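Local coordinates for protein lactococcus lactis MG1363 DpsA (Lactococcus lactis, PDB 1ZS3) that probably binds DNA, for which its N-terminal helix is required, and assembles into a twelve-subunit Dps shell associated with oxidative stress, at residues Q66-Y71 / Q123-F128; G28-H33 / I129-K134; S117-F122 / R160-D165. All coordinates share one frame; numbering follows the deposited sequence.

Contact 1: residues Q66-Y71 / Q123-F128; sequences QREVEY and QAQNMF
The side-chain nitrogen NE2 of Gln125, on helix 111-138, is gripped by two carboxylates: it hydrogen-bonds to Glu68 of helix 55-81 and also to OE2 of Glu41 on helix 27-51. The bond across this contact runs from Gln125 NE2 to Glu68 OE1 at 3.2 Å and is nearly straight, with an N-H...O angle of 166°. Glu68 OE1 lies practically in the plane of the amide, whereas the nitrogen meets the carboxylate on its syn side and 15° out of its plane. The two flat groups are turned 45° against each other. The side chains approach from opposite directions, Gln125 extended beyond CG and Glu68 bent at its second torsion. The CA atoms of Glu68 and Gln125, the nearest across the segments, are 11.5 Å apart, so the side chains alone span the gap. Only these two residues touch between the segments, burying 60 Å² in all, about 4 Å from the centre of the chain. Leu38 of helix 27-51 packs on both side chains. A carboxamide donor thus bridges two acidic groups in the buried middle of the ferritin-like four-helix bundle, linking three helices by hydrogen bonds; being neutral, it would probably ease their repulsion.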
loop_
_atom_site.group_PDB
_atom_site.type_symbol
_atom_site.label_atom_id
_atom_site.label_comp_id
_atom_site.label_asym_id
_atom_site.label_seq_id
_atom_site.Cartn_x
_atom_site.Cartn_y
_atom_site.Cartn_z
ATOM N N GLN A 66 -6.466 8.739 -21.984
ATOM C CA GLN A 66 -5.763 9.323 -20.843
ATOM C C GLN A 66 -4.265 9.456 -21.072
ATOM O O GLN A 66 -3.632 10.377 -20.540
ATOM C CB GLN A 66 -6.050 8.516 -19.547
ATOM C CG GLN A 66 -6.256 9.474 -18.359
ATOM C CD GLN A 66 -5.374 9.151 -17.103
ATOM O OE1 GLN A 66 -4.801 10.080 -16.484
ATOM N NE2 GLN A 66 -5.309 7.843 -16.750
ATOM N N ARG A 67 -3.709 8.559 -21.889
ATOM C CA ARG A 67 -2.304 8.602 -22.174
ATOM C C ARG A 67 -1.990 9.733 -23.147
ATOM O O ARG A 67 -0.898 10.318 -23.090
ATOM C CB ARG A 67 -1.805 7.268 -22.757
ATOM C CG ARG A 67 -1.997 6.027 -21.873
ATOM C CD ARG A 67 -1.110 5.928 -20.631
ATOM N NE ARG A 67 0.130 5.258 -21.006
ATOM C CZ ARG A 67 1.336 5.837 -21.088
ATOM N NH1 ARG A 67 2.388 5.104 -21.477
ATOM N NH2 ARG A 67 1.508 7.119 -20.767
ATOM N N GLU A 68 -2.913 10.008 -24.063
ATOM C CA GLU A 68 -2.701 11.063 -25.061
ATOM C C GLU A 68 -2.742 12.424 -24.364
ATOM O O GLU A 68 -1.949 13.286 -24.686
ATOM C CB GLU A 68 -3.707 10.941 -26.207
ATOM C CG GLU A 68 -3.577 9.656 -27.057
ATOM C CD GLU A 68 -2.619 9.725 -28.238
ATOM O OE1 GLU A 68 -3.053 10.157 -29.321
ATOM O OE2 GLU A 68 -1.445 9.309 -28.119
ATOM N N VAL A 69 -3.598 12.606 -23.377
ATOM C CA VAL A 69 -3.594 13.810 -22.564
ATOM C C VAL A 69 -2.351 13.895 -21.676
ATOM O O VAL A 69 -1.895 14.981 -21.356
ATOM C CB VAL A 69 -4.824 13.817 -21.669
ATOM C CG1 VAL A 69 -4.788 14.964 -20.625
ATOM C CG2 VAL A 69 -6.085 13.878 -22.509
ATOM N N GLU A 70 -1.870 12.750 -21.232
ATOM C CA GLU A 70 -0.692 12.658 -20.411
ATOM C C GLU A 70 0.540 13.134 -21.163
ATOM O O GLU A 70 1.417 13.781 -20.585
ATOM C CB GLU A 70 -0.478 11.228 -19.962
ATOM C CG GLU A 70 -0.738 10.947 -18.482
ATOM C CD GLU A 70 -0.674 9.442 -18.159
ATOM O OE1 GLU A 70 0.432 8.823 -18.276
ATOM O OE2 GLU A 70 -1.730 8.873 -17.807
ATOM N N TYR A 71 0.623 12.757 -22.431
ATOM C CA TYR A 71 1.706 13.152 -23.298
ATOM C C TYR A 71 1.512 14.617 -23.702
ATOM O O TYR A 71 2.485 15.325 -23.935
ATOM C CB TYR A 71 1.787 12.229 -24.534
ATOM C CG TYR A 71 2.535 10.958 -24.247
ATOM C CD1 TYR A 71 3.839 11.006 -23.834
ATOM C CD2 TYR A 71 1.924 9.711 -24.356
ATOM C CE1 TYR A 71 4.524 9.879 -23.547
ATOM C CE2 TYR A 71 2.618 8.560 -24.063
ATOM C CZ TYR A 71 3.919 8.662 -23.642
ATOM O OH TYR A 71 4.682 7.567 -23.318
ATOM N N GLN A 123 -0.626 5.753 -37.315
ATOM C CA GLN A 123 0.438 5.620 -38.311
ATOM C C GLN A 123 0.675 7.010 -38.815
ATOM O O GLN A 123 1.789 7.370 -39.122
ATOM C CB GLN A 123 -0.007 4.734 -39.481
ATOM C CG GLN A 123 0.851 3.484 -39.781
ATOM C CD GLN A 123 0.085 2.323 -40.477
ATOM O OE1 GLN A 123 0.714 1.357 -40.950
ATOM N NE2 GLN A 123 -1.245 2.409 -40.516
ATOM N N ALA A 124 -0.408 7.796 -38.856
ATOM C CA ALA A 124 -0.348 9.182 -39.367
ATOM C C ALA A 124 0.300 10.077 -38.368
ATOM O O ALA A 124 1.089 10.923 -38.756
ATOM C CB ALA A 124 -1.732 9.720 -39.761
ATOM N N GLN A 125 0.040 9.906 -37.069
ATOM C CA GLN A 125 0.703 10.745 -36.066
ATOM C C GLN A 125 2.230 10.570 -36.139
ATOM O O GLN A 125 2.966 11.524 -35.815
ATOM C CB GLN A 125 0.283 10.431 -34.614
ATOM C CG GLN A 125 -1.219 10.505 -34.317
ATOM C CD GLN A 125 -1.495 10.469 -32.854
ATOM O OE1 GLN A 125 -0.665 10.876 -32.064
ATOM N NE2 GLN A 125 -2.650 9.950 -32.477
ATOM N N ASN A 126 2.690 9.389 -36.600
ATOM C CA ASN A 126 4.140 9.053 -36.604
ATOM C C ASN A 126 4.975 9.803 -37.627
ATOM O O ASN A 126 6.140 10.024 -37.377
ATOM C CB ASN A 126 4.412 7.544 -36.739
ATOM C CG ASN A 126 4.364 6.810 -35.371
ATOM O OD1 ASN A 126 4.258 7.435 -34.305
ATOM N ND2 ASN A 126 4.429 5.488 -35.411
ATOM N N MET A 127 4.393 10.164 -38.772
ATOM C CA MET A 127 5.111 10.961 -39.794
ATOM C C MET A 127 5.617 12.275 -39.212
ATOM O O MET A 127 6.714 12.696 -39.560
ATOM C CB MET A 127 4.202 11.289 -41.001
ATOM C CG MET A 127 3.911 10.125 -41.982
ATOM S SD MET A 127 2.290 10.376 -42.823
ATOM C CE MET A 127 1.461 8.608 -42.750
ATOM N N PHE A 128 4.832 12.885 -38.325
ATOM C CA PHE A 128 5.152 14.156 -37.697
ATOM C C PHE A 128 6.055 14.054 -36.457
ATOM O O PHE A 128 6.800 14.995 -36.166
ATOM C CB PHE A 128 3.854 14.850 -37.303
ATOM C CG PHE A 128 2.980 15.223 -38.460
ATOM C CD1 PHE A 128 2.277 14.256 -39.170
ATOM C CD2 PHE A 128 2.869 16.557 -38.860
ATOM C CE1 PHE A 128 1.473 14.608 -40.238
ATOM C CE2 PHE A 128 2.065 16.898 -39.924
ATOM C CZ PHE A 128 1.359 15.925 -40.612
#

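Contact 2: residues G28-H33 / I129-K134; sequences GAMLGH and ITRAIK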
loop_
_atom_site.group_PDB
_atom_site.type_symbol
_atom_site.label_atom_id
_atom_site.label_comp_id
_atom_site.label_asym_id
_atom_site.label_seq_id
_atom_site.Cartn_x
_atom_site.Cartn_y
_atom_site.Cartn_z
ATOM N N GLY A 28 9.569 23.106 -32.208
ATOM C CA GLY A 28 8.325 23.555 -31.566
ATOM C C GLY A 28 7.181 23.740 -32.532
ATOM O O GLY A 28 6.008 23.612 -32.191
ATOM N N ALA A 29 7.503 24.088 -33.768
ATOM C CA ALA A 29 6.464 24.285 -34.801
ATOM C C ALA A 29 5.914 22.912 -35.171
ATOM O O ALA A 29 4.701 22.684 -35.093
ATOM C CB ALA A 29 7.083 24.938 -36.057
ATOM N N MET A 30 6.822 22.007 -35.564
ATOM C CA MET A 30 6.454 20.635 -35.855
ATOM C C MET A 30 5.626 19.949 -34.754
ATOM O O MET A 30 4.692 19.215 -35.057
ATOM C CB MET A 30 7.709 19.827 -36.137
ATOM C CG MET A 30 7.453 18.474 -36.740
ATOM S SD MET A 30 6.427 18.633 -38.247
ATOM C CE MET A 30 7.792 18.946 -39.446
ATOM N N LEU A 31 5.958 20.210 -33.498
ATOM C CA LEU A 31 5.282 19.630 -32.349
ATOM C C LEU A 31 3.908 20.208 -32.102
ATOM O O LEU A 31 3.154 19.661 -31.291
ATOM C CB LEU A 31 6.110 19.799 -31.079
ATOM C CG LEU A 31 7.344 18.911 -30.987
ATOM C CD1 LEU A 31 8.284 19.381 -29.883
ATOM C CD2 LEU A 31 6.936 17.463 -30.794
ATOM N N GLY A 32 3.607 21.330 -32.766
ATOM C CA GLY A 32 2.288 21.940 -32.762
ATOM C C GLY A 32 1.291 21.093 -33.490
ATOM O O GLY A 32 0.104 21.115 -33.153
ATOM N N HIS A 33 1.783 20.372 -34.485
ATOM C CA HIS A 33 1.001 19.401 -35.179
ATOM C C HIS A 33 0.854 18.108 -34.338
ATOM O O HIS A 33 -0.167 17.396 -34.401
ATOM C CB HIS A 33 1.708 19.073 -36.461
ATOM C CG HIS A 33 1.646 20.139 -37.540
ATOM N ND1 HIS A 33 0.439 20.812 -37.950
ATOM C CD2 HIS A 33 2.617 20.551 -38.398
ATOM C CE1 HIS A 33 0.728 21.639 -38.944
ATOM N NE2 HIS A 33 2.007 21.462 -39.279
ATOM N N ILE A 129 5.906 12.962 -35.693
ATOM C CA ILE A 129 6.670 12.740 -34.466
ATOM C C ILE A 129 8.098 12.473 -34.871
ATOM O O ILE A 129 9.003 13.065 -34.321
ATOM C CB ILE A 129 6.007 11.571 -33.678
ATOM C CG1 ILE A 129 4.776 12.093 -32.922
ATOM C CG2 ILE A 129 6.955 10.920 -32.760
ATOM C CD1 ILE A 129 3.718 11.033 -32.554
ATOM N N THR A 130 8.243 11.556 -35.820
ATOM C CA THR A 130 9.520 11.221 -36.445
ATOM C C THR A 130 10.360 12.461 -36.737
ATOM O O THR A 130 11.532 12.527 -36.368
ATOM C CB THR A 130 9.257 10.374 -37.701
ATOM O OG1 THR A 130 9.241 8.985 -37.332
ATOM C CG2 THR A 130 10.362 10.462 -38.721
ATOM N N ARG A 131 9.733 13.432 -37.377
ATOM C CA ARG A 131 10.380 14.664 -37.766
ATOM C C ARG A 131 10.720 15.488 -36.540
ATOM O O ARG A 131 11.796 16.055 -36.465
ATOM C CB ARG A 131 9.487 15.460 -38.742
ATOM C CG ARG A 131 9.432 14.849 -40.152
ATOM C CD ARG A 131 8.825 15.768 -41.241
ATOM N NE ARG A 131 7.474 15.323 -41.632
ATOM C CZ ARG A 131 6.644 15.999 -42.442
ATOM N NH1 ARG A 131 5.445 15.479 -42.728
ATOM N NH2 ARG A 131 7.003 17.187 -42.947
ATOM N N ALA A 132 9.815 15.564 -35.569
ATOM C CA ALA A 132 10.072 16.356 -34.387
ATOM C C ALA A 132 11.255 15.767 -33.539
ATOM O O ALA A 132 11.963 16.497 -32.851
ATOM C CB ALA A 132 8.836 16.477 -33.557
ATOM N N ILE A 133 11.475 14.452 -33.593
ATOM C CA ILE A 133 12.603 13.845 -32.926
ATOM C C ILE A 133 13.828 14.394 -33.552
ATOM O O ILE A 133 14.675 14.908 -32.840
ATOM C CB ILE A 133 12.567 12.326 -33.038
ATOM C CG1 ILE A 133 11.394 11.811 -32.192
ATOM C CG2 ILE A 133 13.934 11.693 -32.674
ATOM C CD1 ILE A 133 11.041 10.398 -32.451
ATOM N N LYS A 134 13.940 14.258 -34.881
ATOM C CA LYS A 134 15.142 14.658 -35.611
ATOM C C LYS A 134 15.457 16.146 -35.419
ATOM O O LYS A 134 16.620 16.509 -35.254
ATOM C CB LYS A 134 15.017 14.352 -37.103
ATOM C CG LYS A 134 14.929 12.866 -37.485
ATOM C CD LYS A 134 14.854 12.719 -39.011
ATOM C CE LYS A 134 14.486 11.308 -39.477
ATOM N NZ LYS A 134 13.377 11.321 -40.541
#
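In the four-helix bundle of the ferritin-like Dps fold, helices 27-51 and 111-138 run as an antiparallel pair, and residues 28-33 and 129-134 form one end of their interface. The axes of the two short segments approach to 8.9 Å, with their N-to-C directions 159° apart. Ala132 sits where the backbones are nearest, its CA 5.8 Å from that of Met30, a spacing its single methyl group accommodates. Met30 carries the largest share of the buried surface. Its CG stands opposite the backbone nitrogen (chi1 -167°) and passes 3.9 Å from the backbone N of Ala132; bends at the next two torsions then carry CE across Arg131. There the methyl rests on the aliphatic part of the arginine, with Met30 CE 3.8 Å from Arg131 CD, the two chains crossing at about a right angle. The Arg131 guanidinium has another neighbour in Phe128, through a cation-pi contact. The end of Leu31 comes near helix 111-138 and also touches Leu144 and Val148 of helix 142-165, joining three helices. Ile133, pointing away from helix 27-51, packs on Phe142 of a neighbouring subunit. Beside Met30, Leu31 applies one methyl branch to the alanine, CD2 lying 3.5 Å from Ala132 CB.

Contact 3: residues S117-F122 / R160-D165; sequences SFIVDF and RNLAGD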
loop_
_atom_site.group_PDB
_atom_site.type_symbol
_atom_site.label_atom_id
_atom_site.label_comp_id
_atom_site.label_asym_id
_atom_site.label_seq_id
_atom_site.Cartn_x
_atom_site.Cartn_y
_atom_site.Cartn_z
ATOM N N SER A 117 -9.622 2.491 -37.846
ATOM C CA SER A 117 -9.443 3.912 -38.015
ATOM C C SER A 117 -8.366 4.461 -37.107
ATOM O O SER A 117 -7.698 5.438 -37.477
ATOM C CB SER A 117 -10.748 4.620 -37.758
ATOM O OG SER A 117 -10.910 4.911 -36.389
ATOM N N PHE A 118 -8.171 3.835 -35.940
ATOM C CA PHE A 118 -7.141 4.281 -35.021
ATOM C C PHE A 118 -5.789 3.789 -35.428
ATOM O O PHE A 118 -4.824 4.449 -35.104
ATOM C CB PHE A 118 -7.471 3.865 -33.600
ATOM C CG PHE A 118 -8.565 4.673 -32.992
ATOM C CD1 PHE A 118 -8.473 6.035 -32.915
ATOM C CD2 PHE A 118 -9.705 4.071 -32.536
ATOM C CE1 PHE A 118 -9.494 6.781 -32.348
ATOM C CE2 PHE A 118 -10.728 4.805 -31.983
ATOM C CZ PHE A 118 -10.628 6.161 -31.898
ATOM N N ILE A 119 -5.724 2.695 -36.175
ATOM C CA ILE A 119 -4.405 2.176 -36.586
ATOM C C ILE A 119 -3.849 3.154 -37.573
ATOM O O ILE A 119 -2.677 3.497 -37.510
ATOM C CB ILE A 119 -4.483 0.774 -37.233
ATOM C CG1 ILE A 119 -4.833 -0.261 -36.162
ATOM C CG2 ILE A 119 -3.164 0.405 -37.898
ATOM C CD1 ILE A 119 -5.345 -1.535 -36.704
ATOM N N VAL A 120 -4.724 3.598 -38.467
ATOM C CA VAL A 120 -4.408 4.581 -39.530
ATOM C C VAL A 120 -4.098 5.943 -38.926
ATOM O O VAL A 120 -3.023 6.473 -39.143
ATOM C CB VAL A 120 -5.595 4.687 -40.581
ATOM C CG1 VAL A 120 -5.457 5.891 -41.473
ATOM C CG2 VAL A 120 -5.655 3.393 -41.419
ATOM N N ASP A 121 -5.027 6.503 -38.156
ATOM C CA ASP A 121 -4.751 7.654 -37.311
ATOM C C ASP A 121 -3.323 7.657 -36.706
ATOM O O ASP A 121 -2.609 8.651 -36.830
ATOM C CB ASP A 121 -5.775 7.691 -36.170
ATOM C CG ASP A 121 -6.940 8.582 -36.455
ATOM O OD1 ASP A 121 -7.577 9.142 -35.536
ATOM O OD2 ASP A 121 -7.312 8.779 -37.603
ATOM N N PHE A 122 -2.919 6.567 -36.035
ATOM C CA PHE A 122 -1.655 6.526 -35.265
ATOM C C PHE A 122 -0.463 6.405 -36.172
ATOM O O PHE A 122 0.596 6.888 -35.842
ATOM C CB PHE A 122 -1.670 5.405 -34.221
ATOM C CG PHE A 122 -2.272 5.816 -32.922
ATOM C CD1 PHE A 122 -3.621 5.674 -32.690
ATOM C CD2 PHE A 122 -1.500 6.356 -31.937
ATOM C CE1 PHE A 122 -4.185 6.078 -31.507
ATOM C CE2 PHE A 122 -2.073 6.761 -30.736
ATOM C CZ PHE A 122 -3.418 6.622 -30.536
ATOM N N ARG A 160 0.275 -2.050 -32.775
ATOM C CA ARG A 160 0.448 -3.484 -32.866
ATOM C C ARG A 160 -0.492 -4.157 -31.951
ATOM O O ARG A 160 -0.762 -5.295 -32.157
ATOM C CB ARG A 160 1.865 -3.901 -32.543
ATOM C CG ARG A 160 2.091 -5.421 -32.676
ATOM C CD ARG A 160 3.567 -5.822 -32.632
ATOM N NE ARG A 160 4.142 -5.502 -31.335
ATOM C CZ ARG A 160 4.387 -6.384 -30.386
ATOM N NH1 ARG A 160 4.161 -7.673 -30.572
ATOM N NH2 ARG A 160 4.889 -5.972 -29.250
ATOM N N ASN A 161 -0.998 -3.463 -30.959
ATOM C CA ASN A 161 -1.994 -4.058 -30.029
ATOM C C ASN A 161 -3.349 -4.058 -30.676
ATOM O O ASN A 161 -4.041 -5.073 -30.625
ATOM C CB ASN A 161 -2.117 -3.265 -28.731
ATOM C CG ASN A 161 -1.089 -3.656 -27.675
ATOM O OD1 ASN A 161 -0.337 -4.648 -27.806
ATOM N ND2 ASN A 161 -1.060 -2.871 -26.607
ATOM N N LEU A 162 -3.758 -2.909 -31.216
ATOM C CA LEU A 162 -4.979 -2.819 -32.038
ATOM C C LEU A 162 -4.928 -3.765 -33.256
ATOM O O LEU A 162 -5.917 -4.427 -33.563
ATOM C CB LEU A 162 -5.241 -1.378 -32.444
ATOM C CG LEU A 162 -5.373 -0.333 -31.326
ATOM C CD1 LEU A 162 -5.385 1.075 -31.903
ATOM C CD2 LEU A 162 -6.640 -0.541 -30.518
ATOM N N ALA A 163 -3.792 -3.864 -33.948
ATOM C CA ALA A 163 -3.685 -4.777 -35.046
ATOM C C ALA A 163 -3.889 -6.221 -34.554
ATOM O O ALA A 163 -4.669 -6.938 -35.145
ATOM C CB ALA A 163 -2.382 -4.628 -35.725
ATOM N N GLY A 164 -3.243 -6.624 -33.450
ATOM C CA GLY A 164 -3.454 -7.950 -32.871
ATOM C C GLY A 164 -4.903 -8.226 -32.442
ATOM O O GLY A 164 -5.422 -9.353 -32.470
ATOM N N ASP A 165 -5.582 -7.195 -31.962
ATOM C CA ASP A 165 -6.934 -7.325 -31.438
ATOM C C ASP A 165 -7.917 -7.554 -32.571
ATOM O O ASP A 165 -9.025 -7.965 -32.318
ATOM C CB ASP A 165 -7.336 -6.062 -30.666
ATOM C CG ASP A 165 -8.382 -6.307 -29.630
ATOM O OD1 ASP A 165 -8.393 -7.430 -29.109
ATOM O OD2 ASP A 165 -9.228 -5.454 -29.283
#
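Ile119 and Leu162 both set their gamma carbons opposite the carbonyl carbon, CG1 in the isoleucine (chi1 -70°) and CG in the leucine (chi1 -57°). With the same kind of first torsion on helices that run antiparallel, the two side chains slide past each other in opposite directions. Ile119 CG1 lies 3.9 Å from Leu162 CB, so the sides of the chains meet. Beyond that point Ile119 continues to the backbone of the next residue, where its CD1 stands 3.9 Å from Ala163 N and 4.4 Å from Ala163 CB. Leu162 in turn reaches the other way, bringing CD1 to 3.9 Å from Phe118 CB. It therefore touches the root of the phenylalanine, while the ring itself leads away to Glu41, Leu45 and Ala48 of helix 27-51 and makes a cation-pi contact with Arg44, whose NH2 is also hydrogen-bonded to Ser117 OG. That hydroxyl oxygen, Ser117 OG, lies 4.1 Å above the plane of the Phe118 ring, offset toward the rim.

Helices 111-138 and 142-165 are the last two of the four long helices of the Dps bundle, joined by a short turn. Here, near the far end of that hairpin, the axes of the two short segments are 9.5 Å apart at closest approach and run 156° from parallel, an antiparallel pair that buries 166 Å² between the segments. The nearest CA atoms, those of Ile119 and Leu162, are 6.8 Å apart. Tyr60 of helix 55-81 touches Leu162. In segment 160-165, Arg160, which points away from helix 111-138, forms a salt bridge through NE with Asp81 OD1 of a neighbouring subunit, and Asn161 and Asp165 pack on Pro55 of another neighbouring subunit.

How the contacts relate
All three contacts draw on helix 111-138, whose consecutive segments 117-122, 123-128 and 129-134 face helix 142-165, helix 55-81 and helix 27-51 in turn. Contact 1 is central: its centre is about 11 Å from that of contact 2 and about 13 Å from that of contact 3, whereas contacts 2 and 3 have centres about 22 Å apart and do not touch. The backbone O of Phe128 packs on Met30 and its ring on His33, and Glu68 packs on Phe122, linking the middle to both ends. Along the chain contact 1 lies within the loop closed by contact 2, while contact 3 crosses both. One helix thereby joins the other three helices of the four-helix bundle.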